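Local coordinates for hypothetical membrane protein (PDB 6JSB) that binds heme through its HtaA-family domain and probably passes it on within the heme-uptake machinery of Corynebacterium glutamicum, at residues Ser19-Leu24 / Arg55-Pro60; Glu41-Val46 / Asp98-Asn103; Arg122-Thr127 / Gly174-Glu179. All blocks are in the same frame, centred on the assembly; numbering follows the deposited sequence.

Interaction 1. Residues Ser19-Leu24 / Arg55-Pro60. With HEM (protoporphyrin IX containing Fe), chain C.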
loop_
_atom_site.group_PDB
_atom_site.type_symbol
_atom_site.label_atom_id
_atom_site.label_comp_id
_atom_site.label_asym_id
_atom_site.label_seq_id
_atom_site.Cartn_x
_atom_site.Cartn_y
_atom_site.Cartn_z
ATOM N N SER A 19 -9.768 6.595 -5.906
ATOM C CA SER A 19 -10.993 6.079 -6.518
ATOM C C SER A 19 -11.213 4.623 -6.115
ATOM O O SER A 19 -12.350 4.158 -6.137
ATOM C CB SER A 19 -10.938 6.264 -8.057
ATOM O OG SER A 19 -9.857 5.508 -8.671
ATOM N N PHE A 20 -10.145 3.928 -5.678
ATOM C CA PHE A 20 -10.312 2.539 -5.235
ATOM C C PHE A 20 -10.979 2.545 -3.860
ATOM O O PHE A 20 -11.938 1.801 -3.605
ATOM C CB PHE A 20 -8.955 1.818 -5.157
ATOM C CG PHE A 20 -9.123 0.402 -4.664
ATOM C CD1 PHE A 20 -9.779 -0.543 -5.474
ATOM C CD2 PHE A 20 -8.654 0.056 -3.424
ATOM C CE1 PHE A 20 -9.976 -1.856 -5.001
ATOM C CE2 PHE A 20 -8.813 -1.263 -2.939
ATOM C CZ PHE A 20 -9.493 -2.206 -3.737
ATOM N N ASN A 21 -10.507 3.426 -2.966
ATOM C CA ASN A 21 -11.162 3.517 -1.650
ATOM C C ASN A 21 -12.601 3.978 -1.779
ATOM O O ASN A 21 -13.494 3.485 -1.070
ATOM C CB ASN A 21 -10.414 4.499 -0.732
ATOM C CG ASN A 21 -8.963 4.027 -0.448
ATOM O OD1 ASN A 21 -8.711 2.840 -0.255
ATOM N ND2 ASN A 21 -8.036 4.987 -0.360
ATOM N N ASN A 22 -12.849 4.927 -2.669
ATOM C CA ASN A 22 -14.235 5.374 -2.930
ATOM C C ASN A 22 -15.120 4.221 -3.396
ATOM O O ASN A 22 -16.268 4.064 -2.965
ATOM C CB ASN A 22 -14.200 6.453 -4.007
ATOM C CG ASN A 22 -15.566 7.052 -4.233
ATOM O OD1 ASN A 22 -16.108 7.650 -3.311
ATOM N ND2 ASN A 22 -16.135 6.899 -5.419
ATOM N N TYR A 23 -14.608 3.397 -4.319
ATOM C CA TYR A 23 -15.377 2.257 -4.810
ATOM C C TYR A 23 -15.564 1.204 -3.717
ATOM O O TYR A 23 -16.677 0.698 -3.524
ATOM C CB TYR A 23 -14.616 1.674 -6.012
ATOM C CG TYR A 23 -14.767 0.191 -6.172
ATOM C CD1 TYR A 23 -15.931 -0.353 -6.723
ATOM C CD2 TYR A 23 -13.709 -0.666 -5.866
ATOM C CE1 TYR A 23 -16.024 -1.805 -6.899
ATOM C CE2 TYR A 23 -13.798 -2.056 -6.055
ATOM C CZ TYR A 23 -14.953 -2.588 -6.554
ATOM O OH TYR A 23 -15.075 -3.935 -6.727
ATOM N N LEU A 24 -14.492 0.875 -3.000
ATOM C CA LEU A 24 -14.549 -0.238 -2.045
ATOM C C LEU A 24 -15.496 0.085 -0.893
ATOM O O LEU A 24 -16.251 -0.786 -0.436
ATOM C CB LEU A 24 -13.102 -0.557 -1.591
ATOM C CG LEU A 24 -12.910 -1.850 -0.740
ATOM C CD1 LEU A 24 -13.254 -1.547 0.775
ATOM C CD2 LEU A 24 -13.753 -3.042 -1.225
ATOM N N ARG A 55 -10.140 9.464 1.924
ATOM C CA ARG A 55 -9.366 8.703 2.886
ATOM C C ARG A 55 -7.879 8.876 2.602
ATOM O O ARG A 55 -7.422 8.862 1.428
ATOM C CB ARG A 55 -9.721 7.209 2.808
ATOM C CG ARG A 55 -8.934 6.368 3.854
ATOM C CD ARG A 55 -9.492 4.942 3.830
ATOM N NE ARG A 55 -10.855 4.786 4.424
ATOM C CZ ARG A 55 -11.061 4.594 5.718
ATOM N NH1 ARG A 55 -10.061 4.676 6.613
ATOM N NH2 ARG A 55 -12.309 4.318 6.140
ATOM N N GLU A 56 -7.131 8.980 3.686
ATOM C CA GLU A 56 -5.649 9.056 3.607
ATOM C C GLU A 56 -5.051 7.991 4.505
ATOM O O GLU A 56 -5.663 7.579 5.515
ATOM C CB GLU A 56 -5.184 10.455 4.099
ATOM C CG GLU A 56 -5.629 11.561 3.129
ATOM C CD GLU A 56 -5.157 12.931 3.567
ATOM O OE1 GLU A 56 -5.898 13.558 4.314
ATOM O OE2 GLU A 56 -4.029 13.363 3.192
ATOM N N PHE A 57 -3.845 7.515 4.145
ATOM C CA PHE A 57 -3.112 6.618 5.029
ATOM C C PHE A 57 -1.721 7.164 5.268
ATOM O O PHE A 57 -1.059 7.584 4.299
ATOM C CB PHE A 57 -2.906 5.192 4.385
ATOM C CG PHE A 57 -4.156 4.461 4.018
ATOM C CD1 PHE A 57 -4.437 4.217 2.671
ATOM C CD2 PHE A 57 -5.015 3.981 5.008
ATOM C CE1 PHE A 57 -5.600 3.500 2.286
ATOM C CE2 PHE A 57 -6.124 3.270 4.642
ATOM C CZ PHE A 57 -6.446 3.045 3.295
ATOM N N THR A 58 -1.246 7.113 6.516
ATOM C CA THR A 58 0.185 7.352 6.738
ATOM C C THR A 58 0.794 6.036 7.200
ATOM O O THR A 58 0.167 5.294 7.964
ATOM C CB THR A 58 0.495 8.439 7.786
ATOM O OG1 THR A 58 0.157 7.938 9.083
ATOM C CG2 THR A 58 -0.269 9.709 7.474
ATOM N N TRP A 59 1.968 5.714 6.690
ATOM C CA TRP A 59 2.649 4.475 6.970
ATOM C C TRP A 59 3.914 4.792 7.752
ATOM O O TRP A 59 4.657 5.710 7.348
ATOM C CB TRP A 59 3.031 3.752 5.633
ATOM C CG TRP A 59 1.849 3.483 4.695
ATOM C CD1 TRP A 59 1.200 4.400 3.900
ATOM C CD2 TRP A 59 1.230 2.204 4.421
ATOM N NE1 TRP A 59 0.207 3.783 3.155
ATOM C CE2 TRP A 59 0.196 2.438 3.465
ATOM C CE3 TRP A 59 1.448 0.905 4.904
ATOM C CZ2 TRP A 59 -0.576 1.431 2.941
ATOM C CZ3 TRP A 59 0.635 -0.143 4.390
ATOM C CH2 TRP A 59 -0.362 0.132 3.427
ATOM N N PRO A 60 4.215 4.072 8.838
ATOM C CA PRO A 60 5.356 4.450 9.671
ATOM C C PRO A 60 6.661 3.994 9.043
ATOM O O PRO A 60 6.766 2.878 8.557
ATOM C CB PRO A 60 5.086 3.703 10.995
ATOM C CG PRO A 60 4.293 2.425 10.541
ATOM C CD PRO A 60 3.410 2.967 9.428
HETATM C CHA HEM C . -14.190 -1.542 -10.100
HETATM C CHB HEM C . -17.741 -4.796 -9.544
HETATM C CHC HEM C . -14.446 -7.948 -7.780
HETATM C CHD HEM C . -10.947 -4.529 -8.036
HETATM C C1A HEM C . -15.405 -2.197 -10.167
HETATM C C2A HEM C . -16.571 -1.648 -10.832
HETATM C C3A HEM C . -17.590 -2.528 -10.686
HETATM C C4A HEM C . -17.056 -3.657 -9.925
HETATM C CMA HEM C . -19.051 -2.397 -11.215
HETATM C CAA HEM C . -16.580 -0.293 -11.572
HETATM C CBA HEM C . -17.079 0.800 -10.638
HETATM C CGA HEM C . -16.762 2.151 -11.237
HETATM O O1A HEM C . -17.213 3.175 -10.651
HETATM O O2A HEM C . -16.045 2.186 -12.287
HETATM C C1B HEM C . -17.158 -5.914 -9.016
HETATM C C2B HEM C . -17.864 -7.154 -8.689
HETATM C C3B HEM C . -16.963 -8.030 -8.210
HETATM C C4B HEM C . -15.647 -7.377 -8.180
HETATM C CMB HEM C . -19.387 -7.332 -8.948
HETATM C CAB HEM C . -17.166 -9.492 -7.712
HETATM C CBB HEM C . -18.363 -9.940 -7.321
HETATM C C1C HEM C . -13.208 -7.305 -7.679
HETATM C C2C HEM C . -11.994 -7.893 -7.165
HETATM C C3C HEM C . -11.025 -6.947 -7.184
HETATM C C4C HEM C . -11.592 -5.742 -7.783
HETATM C CMC HEM C . -11.869 -9.318 -6.565
HETATM C CAC HEM C . -9.623 -7.201 -6.657
HETATM C CBC HEM C . -8.958 -6.188 -6.121
HETATM C C1D HEM C . -11.541 -3.438 -8.633
HETATM C C2D HEM C . -10.853 -2.208 -8.955
HETATM C C3D HEM C . -11.730 -1.358 -9.530
HETATM C C4D HEM C . -13.023 -2.021 -9.570
HETATM C CMD HEM C . -9.341 -2.004 -8.717
HETATM C CAD HEM C . -11.411 0.083 -10.035
HETATM C CBD HEM C . -11.824 1.048 -8.893
HETATM C CGD HEM C . -11.478 2.463 -9.351
HETATM O O1D HEM C . -12.231 2.978 -10.247
HETATM O O2D HEM C . -10.450 3.012 -8.820
HETATM N NA HEM C . -15.711 -3.462 -9.622
HETATM N NB HEM C . -15.839 -6.084 -8.654
HETATM N NC HEM C . -12.915 -5.994 -8.069
HETATM N ND HEM C . -12.848 -3.265 -9.001
HETATM FE FE HEM C . -14.316 -4.681 -8.570
HETATM O O HOH W 1 -8.774 7.743 -0.685
#
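The side-chain amide of Asn21 reaches from helix 18-24 to the Phe57 ring, with ND2 3.9 Å from Phe57 CE1 and the two planes nearly perpendicular, 82° apart. With CG anti to its carbonyl carbon (chi1 -62°), Asn21 turns its amide away from the heme and toward strand 56-65, where Phe57 comes to meet it from the opposite direction. Arg55, at the entry to that strand, adds looser packing: its CB lies 4.2 Å from Asn21 ND2. A water spans the remaining separation, accepting from Asn21 ND2 at 2.9 Å and lying 2.7 Å from Arg55 O. The buried amide is also held from outside, since OD1 accepts from Trp77 and ND2 donates to Ser15 O, while the guanidinium of Arg55 is turned to Glu25. The contact thus sets the short helix against the antiparallel sheet of the HtaA domain, and the same helix carries the heme ligand on another side. Tyr23 OH coordinates the heme iron at 2.1 Å and is hydrogen-bonded to His80, a second-shell partner that probably orients the phenol and polarises its oxygen. One face of the Tyr23 ring leans over the porphyrin near C4D, and Phe20 CE1 sits at the ring's edge. Phe20 CD1 approaches the methyl CMD of the heme at 3.6 Å. At the start of the segment, Ser19 OG donates to the propionate oxygen O2D of the heme over 2.6 Å.

Interaction 2. Residues Glu41-Val46 / Asp98-Asn103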
loop_
_atom_site.group_PDB
_atom_site.type_symbol
_atom_site.label_atom_id
_atom_site.label_comp_id
_atom_site.label_asym_id
_atom_site.label_seq_id
_atom_site.Cartn_x
_atom_site.Cartn_y
_atom_site.Cartn_z
ATOM N N GLU A 41 -9.682 -1.867 7.197
ATOM C CA GLU A 41 -9.079 -1.941 8.520
ATOM C C GLU A 41 -7.585 -1.693 8.386
ATOM O O GLU A 41 -6.961 -2.135 7.420
ATOM C CB GLU A 41 -9.334 -3.327 9.192
ATOM C CG GLU A 41 -8.844 -3.430 10.637
ATOM C CD GLU A 41 -9.414 -4.641 11.390
ATOM O OE1 GLU A 41 -9.544 -5.725 10.785
ATOM O OE2 GLU A 41 -9.770 -4.509 12.587
ATOM N N VAL A 42 -7.010 -0.940 9.328
ATOM C CA VAL A 42 -5.572 -0.667 9.286
ATOM C C VAL A 42 -4.921 -1.250 10.546
ATOM O O VAL A 42 -5.604 -1.506 11.549
ATOM C CB VAL A 42 -5.273 0.853 9.134
ATOM C CG1 VAL A 42 -6.073 1.417 7.923
ATOM C CG2 VAL A 42 -5.596 1.586 10.461
ATOM N N ARG A 43 -3.594 -1.466 10.499
ATOM C CA ARG A 43 -2.919 -2.083 11.619
ATOM C C ARG A 43 -1.434 -1.707 11.612
ATOM O O ARG A 43 -0.899 -1.169 10.627
ATOM C CB ARG A 43 -3.077 -3.614 11.574
ATOM C CG ARG A 43 -2.366 -4.241 10.354
ATOM C CD ARG A 43 -2.574 -5.766 10.392
ATOM N NE ARG A 43 -1.776 -6.452 9.359
ATOM C CZ ARG A 43 -2.133 -6.513 8.086
ATOM N NH1 ARG A 43 -3.261 -5.921 7.657
ATOM N NH2 ARG A 43 -1.344 -7.196 7.228
ATOM N N ASP A 44 -0.777 -2.059 12.728
ATOM C CA ASP A 44 0.680 -2.057 12.834
ATOM C C ASP A 44 1.262 -0.681 12.518
ATOM O O ASP A 44 2.359 -0.565 11.958
ATOM C CB ASP A 44 1.313 -3.147 11.935
ATOM C CG ASP A 44 0.898 -4.585 12.374
ATOM O OD1 ASP A 44 0.658 -4.803 13.573
ATOM O OD2 ASP A 44 0.788 -5.513 11.538
ATOM N N GLY A 45 0.580 0.362 12.970
ATOM C CA GLY A 45 1.187 1.675 12.910
ATOM C C GLY A 45 0.619 2.555 11.816
ATOM O O GLY A 45 0.909 3.750 11.806
ATOM N N VAL A 46 -0.167 2.012 10.892
ATOM C CA VAL A 46 -0.826 2.883 9.916
ATOM C C VAL A 46 -1.822 3.761 10.658
ATOM O O VAL A 46 -2.541 3.298 11.549
ATOM C CB VAL A 46 -1.522 2.051 8.824
ATOM C CG1 VAL A 46 -2.480 2.913 8.019
ATOM C CG2 VAL A 46 -0.477 1.459 7.880
ATOM N N ASP A 98 -10.783 -9.314 -1.527
ATOM C CA ASP A 98 -10.167 -9.408 -0.200
ATOM C C ASP A 98 -8.676 -9.177 -0.411
ATOM O O ASP A 98 -7.972 -10.055 -0.923
ATOM C CB ASP A 98 -10.463 -10.779 0.432
ATOM C CG ASP A 98 -10.059 -10.866 1.894
ATOM O OD1 ASP A 98 -9.035 -10.262 2.284
ATOM O OD2 ASP A 98 -10.739 -11.609 2.682
ATOM N N LEU A 99 -8.242 -7.973 -0.081
ATOM C CA LEU A 99 -6.928 -7.442 -0.479
ATOM C C LEU A 99 -6.191 -6.910 0.751
ATOM O O LEU A 99 -6.773 -6.191 1.571
ATOM C CB LEU A 99 -7.140 -6.270 -1.466
ATOM C CG LEU A 99 -5.894 -5.431 -1.780
ATOM C CD1 LEU A 99 -4.815 -6.204 -2.561
ATOM C CD2 LEU A 99 -6.332 -4.218 -2.637
ATOM N N ASP A 100 -4.918 -7.248 0.891
ATOM C CA ASP A 100 -4.150 -6.780 2.035
ATOM C C ASP A 100 -2.787 -6.343 1.538
ATOM O O ASP A 100 -2.148 -7.095 0.784
ATOM C CB ASP A 100 -3.982 -7.891 3.051
ATOM C CG ASP A 100 -3.446 -7.386 4.352
ATOM O OD1 ASP A 100 -4.244 -7.148 5.309
ATOM O OD2 ASP A 100 -2.209 -7.247 4.470
ATOM N N PHE A 101 -2.358 -5.120 1.884
ATOM C CA PHE A 101 -1.008 -4.635 1.601
ATOM C C PHE A 101 -0.302 -4.402 2.924
ATOM O O PHE A 101 -0.857 -3.738 3.795
ATOM C CB PHE A 101 -1.026 -3.299 0.838
ATOM C CG PHE A 101 -1.429 -3.384 -0.618
ATOM C CD1 PHE A 101 -1.111 -4.475 -1.382
ATOM C CD2 PHE A 101 -1.971 -2.305 -1.268
ATOM C CE1 PHE A 101 -1.397 -4.503 -2.780
ATOM C CE2 PHE A 101 -2.308 -2.358 -2.657
ATOM C CZ PHE A 101 -2.019 -3.462 -3.395
ATOM N N SER A 102 0.959 -4.843 3.038
ATOM C CA SER A 102 1.633 -4.572 4.308
ATOM C C SER A 102 3.130 -4.409 4.064
ATOM O O SER A 102 3.655 -4.793 3.018
ATOM C CB SER A 102 1.342 -5.642 5.348
ATOM O OG SER A 102 1.842 -6.898 4.934
ATOM N N ASN A 103 3.813 -3.788 5.037
ATOM C CA ASN A 103 5.253 -3.560 4.973
ATOM C C ASN A 103 5.792 -3.023 3.636
ATOM O O ASN A 103 6.697 -3.606 3.054
ATOM C CB ASN A 103 5.988 -4.856 5.316
ATOM C CG ASN A 103 5.620 -5.357 6.654
ATOM O OD1 ASN A 103 5.670 -4.604 7.642
ATOM N ND2 ASN A 103 5.181 -6.613 6.711
#
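Charge pairing dominates where Arg43 meets Asp100: the guanidinium grips the carboxylate end-on, one nitrogen to each oxygen. Arg43 NH2 donates to Asp100 OD2 at 2.9 Å in an almost straight bond (174°), with the acceptor in the guanidinium plane. The other arm, Arg43 NH1 to Asp100 OD1, is 2.8 Å long but more bent, and this oxygen lies out of that plane. Both oxygens are met on their syn sides, and the flat groups are twisted 36° against each other, so the pair is not fully coplanar. A longer ionic contact joins Arg43 NE to Asp44 OD2 at 3.5 Å, leaving the arginine between two acids in a small surface network.

Strands 39-43 and 95-109 both run antiparallel to strand 68-81, which pairs with each of them, so the salt bridge spans that intervening strand within the sheet. Arg43 covers the distance because CG lies between the backbone N and the carbonyl carbon (chi1 66°) and the chain is extended from CG to NE.

Van der Waals packing is slight: Ser102 CB touches Arg43 NH2 at 3.6 Å, beside the salt bridge. Among backbone bonds, Val46 N to Arg43 O, at 3.3 Å, closes a type I' turn, in which Asp44 and Gly45 both adopt positive phi as the chain leaves strand 39-43.

Interaction 3. Residues Arg122-Thr127 / Gly174-Glu179. With HEM (protoporphyrin IX containing Fe), chain C.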
loop_
_atom_site.group_PDB
_atom_site.type_symbol
_atom_site.label_atom_id
_atom_site.label_comp_id
_atom_site.label_asym_id
_atom_site.label_seq_id
_atom_site.Cartn_x
_atom_site.Cartn_y
_atom_site.Cartn_z
ATOM N N ARG A 122 -7.357 -11.944 -3.205
ATOM C CA ARG A 122 -8.036 -12.952 -4.015
ATOM C C ARG A 122 -7.988 -12.576 -5.496
ATOM O O ARG A 122 -8.275 -11.429 -5.881
ATOM C CB ARG A 122 -9.499 -13.092 -3.600
ATOM C CG ARG A 122 -9.672 -13.559 -2.169
ATOM C CD ARG A 122 -11.146 -13.935 -1.945
ATOM N NE ARG A 122 -11.434 -14.257 -0.552
ATOM C CZ ARG A 122 -11.127 -15.405 0.069
ATOM N NH1 ARG A 122 -10.460 -16.409 -0.574
ATOM N NH2 ARG A 122 -11.518 -15.581 1.346
ATOM N N GLU A 123 -7.680 -13.578 -6.325
ATOM C CA GLU A 123 -7.767 -13.427 -7.779
ATOM C C GLU A 123 -9.186 -13.072 -8.198
ATOM O O GLU A 123 -10.155 -13.571 -7.620
ATOM C CB GLU A 123 -7.345 -14.771 -8.404
ATOM C CG GLU A 123 -7.229 -14.727 -9.941
ATOM C CD GLU A 123 -6.874 -16.092 -10.518
ATOM O OE1 GLU A 123 -6.932 -16.245 -11.753
ATOM O OE2 GLU A 123 -6.554 -17.000 -9.737
ATOM N N PHE A 124 -9.328 -12.170 -9.179
ATOM C CA PHE A 124 -10.645 -11.981 -9.790
ATOM C C PHE A 124 -10.868 -13.075 -10.815
ATOM O O PHE A 124 -10.138 -13.159 -11.805
ATOM C CB PHE A 124 -10.802 -10.609 -10.447
ATOM C CG PHE A 124 -12.161 -10.439 -11.084
ATOM C CD1 PHE A 124 -13.269 -10.134 -10.306
ATOM C CD2 PHE A 124 -12.368 -10.716 -12.418
ATOM C CE1 PHE A 124 -14.542 -10.045 -10.843
ATOM C CE2 PHE A 124 -13.659 -10.644 -12.975
ATOM C CZ PHE A 124 -14.746 -10.278 -12.185
ATOM N N VAL A 125 -11.866 -13.923 -10.574
ATOM C CA VAL A 125 -12.217 -14.981 -11.522
ATOM C C VAL A 125 -13.529 -14.585 -12.198
ATOM O O VAL A 125 -13.590 -14.444 -13.430
ATOM C CB VAL A 125 -12.312 -16.346 -10.814
ATOM C CG1 VAL A 125 -12.822 -17.432 -11.777
ATOM C CG2 VAL A 125 -10.940 -16.732 -10.315
ATOM N N ASP A 126 -14.589 -14.404 -11.413
ATOM C CA ASP A 126 -15.859 -13.887 -11.901
ATOM C C ASP A 126 -16.631 -13.416 -10.683
ATOM O O ASP A 126 -16.138 -13.484 -9.552
ATOM C CB ASP A 126 -16.647 -14.919 -12.723
ATOM C CG ASP A 126 -16.983 -16.175 -11.941
ATOM O OD1 ASP A 126 -17.283 -16.114 -10.730
ATOM O OD2 ASP A 126 -17.036 -17.263 -12.572
ATOM N N THR A 127 -17.835 -12.921 -10.913
ATOM C CA THR A 127 -18.548 -12.253 -9.836
ATOM C C THR A 127 -19.258 -13.209 -8.904
ATOM O O THR A 127 -19.968 -12.730 -7.997
ATOM C CB THR A 127 -19.561 -11.267 -10.395
ATOM O OG1 THR A 127 -20.550 -12.005 -11.120
ATOM C CG2 THR A 127 -18.852 -10.269 -11.314
ATOM N N GLY A 174 -7.111 -7.289 -9.433
ATOM C CA GLY A 174 -8.264 -7.920 -10.094
ATOM C C GLY A 174 -8.315 -7.740 -11.599
ATOM O O GLY A 174 -9.325 -8.080 -12.220
ATOM N N THR A 175 -7.229 -7.277 -12.218
ATOM C CA THR A 175 -7.140 -6.885 -13.630
ATOM C C THR A 175 -8.040 -5.686 -13.990
ATOM O O THR A 175 -8.235 -5.399 -15.174
ATOM C CB THR A 175 -7.368 -8.071 -14.612
ATOM O OG1 THR A 175 -8.761 -8.426 -14.717
ATOM C CG2 THR A 175 -6.536 -9.284 -14.117
ATOM N N PHE A 176 -8.604 -4.978 -13.001
ATOM C CA PHE A 176 -9.399 -3.824 -13.339
ATOM C C PHE A 176 -8.576 -2.621 -13.790
ATOM O O PHE A 176 -9.142 -1.747 -14.457
ATOM C CB PHE A 176 -10.231 -3.421 -12.116
ATOM C CG PHE A 176 -11.427 -4.331 -11.911
ATOM C CD1 PHE A 176 -12.673 -3.974 -12.383
ATOM C CD2 PHE A 176 -11.277 -5.536 -11.243
ATOM C CE1 PHE A 176 -13.770 -4.823 -12.185
ATOM C CE2 PHE A 176 -12.378 -6.404 -11.042
ATOM C CZ PHE A 176 -13.608 -6.043 -11.551
ATOM N N TYR A 177 -7.285 -2.530 -13.404
ATOM C CA TYR A 177 -6.429 -1.455 -13.918
ATOM C C TYR A 177 -5.475 -2.028 -14.981
ATOM O O TYR A 177 -4.957 -3.117 -14.787
ATOM C CB TYR A 177 -5.562 -0.874 -12.814
ATOM C CG TYR A 177 -6.314 -0.185 -11.694
ATOM C CD1 TYR A 177 -7.365 0.702 -11.967
ATOM C CD2 TYR A 177 -5.930 -0.391 -10.429
ATOM C CE1 TYR A 177 -8.033 1.354 -10.911
ATOM C CE2 TYR A 177 -6.579 0.235 -9.348
ATOM C CZ TYR A 177 -7.616 1.094 -9.603
ATOM O OH TYR A 177 -8.262 1.697 -8.530
ATOM N N PRO A 178 -5.155 -1.286 -16.033
ATOM C CA PRO A 178 -4.090 -1.714 -16.947
ATOM C C PRO A 178 -2.713 -1.499 -16.362
ATOM O O PRO A 178 -2.498 -0.651 -15.506
ATOM C CB PRO A 178 -4.290 -0.822 -18.151
ATOM C CG PRO A 178 -4.776 0.475 -17.514
ATOM C CD PRO A 178 -5.699 0.025 -16.420
ATOM N N GLU A 179 -1.726 -2.252 -16.935
ATOM C CA GLU A 179 -0.348 -1.933 -16.601
ATOM C C GLU A 179 -0.061 -0.463 -16.926
ATOM O O GLU A 179 -0.507 0.067 -17.952
ATOM C CB GLU A 179 0.567 -2.874 -17.415
ATOM C CG GLU A 179 1.986 -2.737 -17.120
ATOM C CD GLU A 179 2.766 -3.742 -17.987
ATOM O OE1 GLU A 179 2.171 -4.762 -18.412
ATOM O OE2 GLU A 179 3.944 -3.483 -18.220
HETATM C CHA HEM C . -14.190 -1.542 -10.100
HETATM C CHB HEM C . -17.741 -4.796 -9.544
HETATM C CHC HEM C . -14.446 -7.948 -7.780
HETATM C CHD HEM C . -10.947 -4.529 -8.036
HETATM C C1A HEM C . -15.405 -2.197 -10.167
HETATM C C2A HEM C . -16.571 -1.648 -10.832
HETATM C C3A HEM C . -17.590 -2.528 -10.686
HETATM C C4A HEM C . -17.056 -3.657 -9.925
HETATM C CMA HEM C . -19.051 -2.397 -11.215
HETATM C CAA HEM C . -16.580 -0.293 -11.572
HETATM C CBA HEM C . -17.079 0.800 -10.638
HETATM C CGA HEM C . -16.762 2.151 -11.237
HETATM O O1A HEM C . -17.213 3.175 -10.651
HETATM O O2A HEM C . -16.045 2.186 -12.287
HETATM C C1B HEM C . -17.158 -5.914 -9.016
HETATM C C2B HEM C . -17.864 -7.154 -8.689
HETATM C C3B HEM C . -16.963 -8.030 -8.210
HETATM C C4B HEM C . -15.647 -7.377 -8.180
HETATM C CMB HEM C . -19.387 -7.332 -8.948
HETATM C CAB HEM C . -17.166 -9.492 -7.712
HETATM C CBB HEM C . -18.363 -9.940 -7.321
HETATM C C1C HEM C . -13.208 -7.305 -7.679
HETATM C C2C HEM C . -11.994 -7.893 -7.165
HETATM C C3C HEM C . -11.025 -6.947 -7.184
HETATM C C4C HEM C . -11.592 -5.742 -7.783
HETATM C CMC HEM C . -11.869 -9.318 -6.565
HETATM C CAC HEM C . -9.623 -7.201 -6.657
HETATM C CBC HEM C . -8.958 -6.188 -6.121
HETATM C C1D HEM C . -11.541 -3.438 -8.633
HETATM C C2D HEM C . -10.853 -2.208 -8.955
HETATM C C3D HEM C . -11.730 -1.358 -9.530
HETATM C C4D HEM C . -13.023 -2.021 -9.570
HETATM C CMD HEM C . -9.341 -2.004 -8.717
HETATM C CAD HEM C . -11.411 0.083 -10.035
HETATM C CBD HEM C . -11.824 1.048 -8.893
HETATM C CGD HEM C . -11.478 2.463 -9.351
HETATM O O1D HEM C . -12.231 2.978 -10.247
HETATM O O2D HEM C . -10.450 3.012 -8.820
HETATM N NA HEM C . -15.711 -3.462 -9.622
HETATM N NB HEM C . -15.839 -6.084 -8.654
HETATM N NC HEM C . -12.915 -5.994 -8.069
HETATM N ND HEM C . -12.848 -3.265 -9.001
HETATM FE FE HEM C . -14.316 -4.681 -8.570
#
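Phe124 holds CG anti to its backbone N (chi1 179°), whereas Phe176 has CG anti to its carbonyl carbon (chi1 -77°), and the two side chains cross at about a right angle above the heme. The result is a T-shaped aromatic pair in the wall of the heme pocket: the edge of Phe176 points at one face of Phe124, with ring centroids 5.3 Å apart and planes at 77°. Contact is made by Phe176 CE2, 3.9 Å from Phe124 CD1 and toward the rim of the receiving ring, whose opposite face is covered by the backbone N of Asp126.

Phe176 turns a face of its own to the porphyrin, with pyrrole nitrogen ND beneath the ring centre, and packs tightly there: CE2 comes within 3.0 Å of heme NC. This apolar ring covers the iron on the side away from Tyr23. Phe124 reaches the heme rim, its CD1 lying 3.5 Å from the methine carbon CHC. Next to Phe124, Gly174 ends helix 167-172 in a Schellman motif. Its positive phi fits that turn, and without a side chain its backbone can lie close to the heme pyrrole that carries the vinyl carbon CAC. Its carbonyl O abuts Phe124 CB at 3.4 Å. Thr175 OG1 donates to that same oxygen. Farther along the loop, Tyr177 OH donates to the propionate oxygen O2D of the heme at 2.6 Å, with O2D lying in the plane of the phenol ring.

How the interactions relate
All three contacts lie within the HtaA domain. Interactions 1 and 2 have centres about 11 Å apart and reach the same antiparallel sheet; their segments alternate along the chain, and Val42 and Val46 pack against Phe57 and Trp59. Interaction 3 closes later in the chain, about 19 Å from interaction 1 and 20 Å from interaction 2 between centres. It meets interaction 1 at the heme, where Tyr177 touches Ser19 and Phe20, and joins interaction 2 through a probable backbone hydrogen bond from Arg122 to Asp98. Helix 18-24 and the two loops therefore enclose the heme from opposite faces, while interaction 2 lies on the surface of the sheet, away from the heme.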